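Local structure of quinoline 2-oxidoreductase small subunit (Pseudomonas putida, 1T3Q) at the interface of chains A and B and the interface of chains A and C. The protein carries two [2Fe-2S] clusters in quinoline 2-oxidoreductase, a molybdenum hydroxylase, and probably relays electrons from the molybdenum centre of the large subunit to the FAD of the medium subunit. Coordinates in Å, arbitrary orientation; residue numbers count along the deposited sequence, not the author numbering. Chains: chain A, quinoline 2-oxidoreductase small subunit; chain B, quinoline 2-oxidoreductase large subunit; chain C, quinoline 2-oxidoreductase medium subunit.

The small subunit touches both partners of the enzyme. Contact 1 joins helix 94-101 of chain A and nearby loop residues to the segment around helix 23-27 of chain B. Contacts 2 and 3 both face chain C. Their C-alpha centres lie about 16 Å apart, while those of contact 1 lie about 26 Å from contact 2 and 36 Å from contact 3. Contact 2 uses strand 63-66 of chain A and the FAD-binding C:Gln34. Contact 3 packs chain A loops against N-terminal residues, strands and helix 36-41 of chain C. Chain A sits between the molybdenum and flavin subunits, which fits its probable electron-relay role.

Contact 1: the interface of chains A and B. Residues chain A 92, 100-101, 105; chain B 19-20, 23-24, 27.
A:Arg100 lies across B:Leu19 and B:Asp23 where the small subunit meets the large subunit of this molybdenum hydroxylase. Its CB packs on CD1 of B:Leu27 at 4.0 Å. CG, anti to the backbone N (chi1 -173°), meets CB of B:Asp23 at 3.7 Å and also lies near the carboxylate oxygen OD2. The chain runs extended from CG to NE. NE makes a weak hydrogen bond to the backbone O of B:Arg20. CZ lies 4.0 Å from CB of B:Leu19, and NH2 lies by the same CB. At the tip, CD1 of B:Leu19 sits over one face of the guanidinium, toward its rim. The hydroxyl OG1 of B:Thr24 lies over the centre of the opposite face. The arginine therefore meets B:Asp23 with its aliphatic part, not with its charged end.

The carboxylate of B:Asp23 makes its salt bridge within chain B, to B:Arg20, which probably balances its charge. Its OD1 takes both NE and NH1 of B:Arg20 in a side-on grip, with NE at 2.7 Å. This salt bridge probably holds the carboxylate in place. A:Leu105 packs against the same carboxylate, its CD2 3.9 Å from CG of B:Asp23. The backbone O of A:Leu105 lies above a face of the B:Arg20 guanidinium. Two waters bridge the chains. Water 1 joins A:Arg100 O to B:Arg20 N and B:Asp23 OD2. Water 2 bridges A:Leu105 O and B:Asp23 OD2, 2.6 Å from the latter.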
# COMPACT_ATOMS: atom_id res chain seq x y z
N LEU A 92 12.95 18.17 13.52
CA LEU A 92 12.59 17.83 14.88
C LEU A 92 12.88 19.05 15.74
O LEU A 92 13.83 19.77 15.47
CB LEU A 92 13.43 16.65 15.37
CG LEU A 92 13.23 15.34 14.61
CD1 LEU A 92 14.13 14.26 15.18
CD2 LEU A 92 11.76 14.94 14.72
N ARG A 100 16.08 11.66 20.37
CA ARG A 100 16.86 10.91 19.39
C ARG A 100 18.33 10.79 19.79
O ARG A 100 18.90 9.70 19.76
CB ARG A 100 16.75 11.57 18.02
CG ARG A 100 17.40 10.76 16.91
CD ARG A 100 17.47 11.53 15.62
NE ARG A 100 18.04 10.71 14.55
CZ ARG A 100 18.59 11.20 13.45
NH1 ARG A 100 18.65 12.52 13.27
NH2 ARG A 100 19.09 10.38 12.53
N ARG A 101 18.94 11.92 20.15
CA ARG A 101 20.35 11.92 20.54
C ARG A 101 20.63 11.04 21.75
O ARG A 101 21.69 10.42 21.84
CB ARG A 101 20.82 13.35 20.84
CG ARG A 101 20.94 14.23 19.60
CD ARG A 101 21.57 15.59 19.92
NE ARG A 101 20.69 16.48 20.67
CZ ARG A 101 20.76 16.68 21.98
NH1 ARG A 101 19.91 17.52 22.56
NH2 ARG A 101 21.67 16.06 22.71
N LEU A 105 13.88 6.29 22.84
CA LEU A 105 12.79 5.48 22.33
C LEU A 105 13.33 4.27 21.56
O LEU A 105 14.43 4.30 21.03
CB LEU A 105 11.86 6.27 21.40
CG LEU A 105 12.49 6.76 20.10
CD1 LEU A 105 11.42 6.87 19.02
CD2 LEU A 105 13.17 8.11 20.35
N LEU B 19 23.02 7.39 15.13
CA LEU B 19 21.67 7.73 15.58
C LEU B 19 20.66 6.94 14.75
O LEU B 19 20.84 6.77 13.55
CB LEU B 19 21.42 9.23 15.45
CG LEU B 19 22.33 10.10 16.33
CD1 LEU B 19 21.94 11.56 16.21
CD2 LEU B 19 22.23 9.64 17.79
N ARG B 20 19.59 6.48 15.39
CA ARG B 20 18.59 5.68 14.71
C ARG B 20 17.80 6.40 13.63
O ARG B 20 17.21 7.45 13.86
CB ARG B 20 17.62 5.07 15.73
CG ARG B 20 18.31 4.32 16.86
CD ARG B 20 17.37 3.29 17.47
NE ARG B 20 16.01 3.82 17.58
CZ ARG B 20 14.94 3.07 17.79
NH1 ARG B 20 13.74 3.64 17.86
NH2 ARG B 20 15.06 1.76 17.93
N ASP B 23 13.91 6.84 14.33
CA ASP B 23 13.46 7.80 15.34
C ASP B 23 12.66 8.98 14.83
O ASP B 23 11.71 9.41 15.49
CB ASP B 23 14.65 8.34 16.14
CG ASP B 23 15.20 7.35 17.14
OD1 ASP B 23 14.72 6.19 17.18
OD2 ASP B 23 16.13 7.73 17.89
N THR B 24 13.02 9.50 13.67
CA THR B 24 12.34 10.68 13.15
C THR B 24 10.85 10.47 12.90
O THR B 24 10.04 11.31 13.29
CB THR B 24 13.03 11.21 11.88
OG1 THR B 24 14.41 11.47 12.19
CG2 THR B 24 12.39 12.51 11.42
N LEU B 27 8.99 9.94 16.30
CA LEU B 27 8.92 11.09 17.21
C LEU B 27 7.94 12.15 16.71
O LEU B 27 7.62 13.11 17.41
CB LEU B 27 10.31 11.73 17.37
CG LEU B 27 11.32 11.06 18.28
CD1 LEU B 27 12.74 11.47 17.90
CD2 LEU B 27 11.02 11.43 19.72
O HOH W 1 18.75 7.45 18.11
O HOH W 2 16.08 6.47 20.21

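Contact 2: the interface of chains A and C. Residues chain A 51, 64-66; chain C 34, 103-105.
A:Arg66 and C:Ala104 touch where strand 63-66 of the small subunit meets helix 103-106 of the FAD-binding medium subunit. Van der Waals contact is made by the methyl CB of C:Ala104, which lies against the guanidinium of A:Arg66, 4.0 Å from CZ and 3.6 Å from NH2. A:Pro64 and C:Gln103 cross at about a right angle, with the proline ring carbon CG by the amide end; the close approach there is doubtful in detail.

Hydrogen bonds within chain A set the arginine. Its chain bends at chi2 (-60°), which turns the guanidinium back toward A:Gly51. The backbone O of A:Gly51, in the loop that binds the first [2Fe-2S] cluster, accepts hydrogen bonds from NE of A:Arg66 at 2.8 Å and NH1 at 3.3 Å. Both donors come from the same face of the carbonyl plane, while the oxygen lies in the guanidinium plane. An alanine here would remove both donors, and would probably let the A:Gly51 loop shift and open a gap beside the C:Ala104 methyl.

In this patch the polar link between the chains runs through water 3. It lies 2.9 Å from the backbone N of A:Arg66, in a nearly straight bond. The same water binds the side-chain OE1 of C:Gln34 at 2.8 Å and the backbone O of C:Ala104 at 2.7 Å.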
# COMPACT_ATOMS: atom_id res chain seq x y z
N GLY A 51 -6.67 4.75 31.23
CA GLY A 51 -6.01 5.90 31.83
C GLY A 51 -4.68 5.62 32.51
O GLY A 51 -4.04 6.54 33.02
N PRO A 64 -1.85 18.36 29.97
CA PRO A 64 -1.89 16.95 29.58
C PRO A 64 -3.12 16.22 30.13
O PRO A 64 -3.48 16.37 31.30
CB PRO A 64 -0.57 16.40 30.15
CG PRO A 64 -0.31 17.29 31.33
CD PRO A 64 -0.68 18.65 30.82
N MET A 65 -3.76 15.45 29.26
CA MET A 65 -4.95 14.68 29.62
C MET A 65 -4.97 13.36 28.88
O MET A 65 -4.40 13.24 27.79
CB MET A 65 -6.22 15.45 29.25
CG MET A 65 -6.44 16.73 30.03
SD MET A 65 -8.00 17.52 29.59
CE MET A 65 -7.82 19.09 30.51
N ARG A 66 -5.64 12.36 29.45
CA ARG A 66 -5.75 11.06 28.80
C ARG A 66 -6.87 11.18 27.77
O ARG A 66 -8.03 11.39 28.14
CB ARG A 66 -6.12 9.97 29.81
CG ARG A 66 -5.16 9.80 30.97
CD ARG A 66 -3.74 9.44 30.51
NE ARG A 66 -3.04 8.73 31.57
CZ ARG A 66 -1.78 8.95 31.94
NH1 ARG A 66 -1.26 8.23 32.92
NH2 ARG A 66 -1.04 9.87 31.34
N GLN C 34 -12.77 10.39 34.62
CA GLN C 34 -11.66 9.52 34.99
C GLN C 34 -12.02 8.24 35.75
O GLN C 34 -11.18 7.36 35.91
CB GLN C 34 -10.60 10.32 35.75
CG GLN C 34 -10.21 11.62 35.04
CD GLN C 34 -9.69 11.39 33.62
OE1 GLN C 34 -8.55 10.98 33.43
NE2 GLN C 34 -10.54 11.64 32.63
N GLN C 103 -0.48 13.53 37.16
CA GLN C 103 -0.78 14.81 36.53
C GLN C 103 -1.97 14.82 35.57
O GLN C 103 -2.93 15.56 35.78
CB GLN C 103 0.48 15.31 35.81
CG GLN C 103 0.25 16.36 34.75
CD GLN C 103 1.54 16.79 34.08
OE1 GLN C 103 2.29 17.62 34.61
NE2 GLN C 103 1.83 16.21 32.92
N ALA C 104 -1.89 14.00 34.52
CA ALA C 104 -2.94 13.93 33.51
C ALA C 104 -4.33 13.65 34.08
O ALA C 104 -5.30 14.31 33.71
CB ALA C 104 -2.59 12.87 32.47
N VAL C 105 -4.42 12.67 34.97
CA VAL C 105 -5.70 12.34 35.59
C VAL C 105 -6.18 13.50 36.45
O VAL C 105 -7.36 13.86 36.42
CB VAL C 105 -5.59 11.06 36.45
CG1 VAL C 105 -6.85 10.87 37.28
CG2 VAL C 105 -5.39 9.84 35.55
O HOH W 3 -6.90 12.80 32.07

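Contact 3: the interface of chains A and C. Residues chain A 27-28, 30, 71; chain C 3, 6, 8, 30, 37, 50.
The backbone O of C:Phe3, near the start of the FAD subunit, is gripped by A:Arg28 and a water. A:Arg28 belongs to a loop of the plant-type ferredoxin [2Fe-2S] domain, in an enzyme of the xanthine dehydrogenase family. NH1 of A:Arg28 donates to C:Phe3 O at 2.9 Å, in the carbonyl plane and on a lone pair. NE of A:Arg28 adds a weak bond, and water 5 binds the same oxygen at 2.7 Å. The A:Arg28 chain bends at chi3 (-54°), which brings the guanidinium edge to the carbonyl. Water 5 also meets NE and O of A:Arg28.

Water 4 makes a second bridge, from A:Arg28 N to C:Phe6 O. The rim of the C:Phe6 ring lies along the A:Pro27-A:Arg28 backbone, its CZ 3.7 Å from CA of A:Arg28. CB of A:Pro27 packs on CB of C:Tyr8 at 3.8 Å.

A:Leu71 packs among apolar side chains of chain C. Its CD2 meets CE1 of C:Phe3 at 3.8 Å and CD2 of C:Leu37 at 3.9 Å. Its other branch, CD1, lies by C:Tyr8 and C:Leu50. CD1 also meets C:Ile30 CD1 tip to tip at 3.9 Å. A:His30 crosses C:Phe3 at about a right angle, its CB 3.9 Å from CE1 of that ring.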
# COMPACT_ATOMS: atom_id res chain seq x y z
N PRO A 27 -21.28 10.10 20.72
CA PRO A 27 -20.86 10.30 22.11
C PRO A 27 -20.05 9.12 22.66
O PRO A 27 -19.16 9.31 23.49
CB PRO A 27 -22.19 10.48 22.84
CG PRO A 27 -23.06 11.13 21.80
CD PRO A 27 -22.73 10.33 20.56
N ARG A 28 -20.35 7.92 22.18
CA ARG A 28 -19.67 6.70 22.63
C ARG A 28 -18.20 6.56 22.25
O ARG A 28 -17.53 5.62 22.69
CB ARG A 28 -20.42 5.46 22.12
CG ARG A 28 -20.27 5.21 20.62
CD ARG A 28 -21.06 3.98 20.17
NE ARG A 28 -20.73 2.79 20.94
CZ ARG A 28 -21.32 1.61 20.78
NH1 ARG A 28 -20.97 0.57 21.53
NH2 ARG A 28 -22.27 1.45 19.87
N HIS A 30 -14.31 7.78 22.33
CA HIS A 30 -13.43 8.64 23.10
C HIS A 30 -12.56 9.48 22.15
O HIS A 30 -12.49 9.20 20.95
CB HIS A 30 -12.58 7.87 24.13
CG HIS A 30 -11.86 6.66 23.59
ND1 HIS A 30 -10.97 6.73 22.53
CD2 HIS A 30 -11.81 5.39 24.04
CE1 HIS A 30 -10.41 5.54 22.36
NE2 HIS A 30 -10.91 4.71 23.26
N LEU A 71 -14.30 12.08 26.32
CA LEU A 71 -15.21 11.79 25.22
C LEU A 71 -14.81 12.71 24.07
O LEU A 71 -14.41 13.86 24.30
CB LEU A 71 -16.67 12.05 25.60
CG LEU A 71 -17.31 11.27 26.76
CD1 LEU A 71 -18.77 11.69 26.90
CD2 LEU A 71 -17.23 9.77 26.50
N PHE C 3 -16.81 1.84 24.80
CA PHE C 3 -17.99 2.20 25.58
C PHE C 3 -19.27 1.72 24.92
O PHE C 3 -19.33 1.57 23.70
CB PHE C 3 -18.13 3.72 25.73
CG PHE C 3 -16.88 4.41 26.18
CD1 PHE C 3 -16.65 5.74 25.81
CD2 PHE C 3 -15.94 3.77 26.98
CE1 PHE C 3 -15.51 6.41 26.23
CE2 PHE C 3 -14.79 4.44 27.41
CZ PHE C 3 -14.58 5.76 27.03
N PHE C 6 -24.65 5.67 23.99
CA PHE C 6 -25.41 6.59 24.83
C PHE C 6 -25.49 7.97 24.19
O PHE C 6 -24.68 8.32 23.33
CB PHE C 6 -24.78 6.69 26.23
CG PHE C 6 -23.31 7.03 26.22
CD1 PHE C 6 -22.88 8.32 25.96
CD2 PHE C 6 -22.36 6.03 26.45
CE1 PHE C 6 -21.51 8.62 25.92
CE2 PHE C 6 -21.00 6.32 26.41
CZ PHE C 6 -20.57 7.62 26.14
N TYR C 8 -25.73 12.30 24.61
CA TYR C 8 -24.96 13.26 25.41
C TYR C 8 -25.59 14.64 25.45
O TYR C 8 -26.08 15.14 24.44
CB TYR C 8 -23.55 13.36 24.84
CG TYR C 8 -22.67 14.42 25.47
CD1 TYR C 8 -21.91 14.14 26.61
CD2 TYR C 8 -22.56 15.68 24.89
CE1 TYR C 8 -21.05 15.10 27.15
CE2 TYR C 8 -21.70 16.65 25.43
CZ TYR C 8 -20.95 16.35 26.56
OH TYR C 8 -20.10 17.30 27.07
N ILE C 30 -21.68 13.00 34.06
CA ILE C 30 -20.27 12.83 33.77
C ILE C 30 -19.60 14.16 34.09
O ILE C 30 -20.10 15.22 33.73
CB ILE C 30 -19.96 12.45 32.29
CG1 ILE C 30 -18.44 12.27 32.14
CG2 ILE C 30 -20.45 13.53 31.33
CD1 ILE C 30 -17.97 11.82 30.76
N LEU C 37 -15.58 6.63 32.71
CA LEU C 37 -15.21 6.07 31.41
C LEU C 37 -14.52 4.72 31.57
O LEU C 37 -14.75 3.81 30.77
CB LEU C 37 -14.34 7.06 30.62
CG LEU C 37 -15.01 8.40 30.27
CD1 LEU C 37 -14.31 9.03 29.07
CD2 LEU C 37 -16.48 8.21 29.95
N LEU C 50 -25.37 10.57 28.91
CA LEU C 50 -24.43 11.14 29.87
C LEU C 50 -24.68 12.63 29.91
O LEU C 50 -24.71 13.30 28.87
CB LEU C 50 -22.98 10.86 29.46
CG LEU C 50 -22.53 9.39 29.57
CD1 LEU C 50 -21.03 9.32 29.34
CD2 LEU C 50 -22.88 8.84 30.94
O HOH W 4 -23.03 6.99 21.29
O HOH W 5 -17.95 3.14 22.00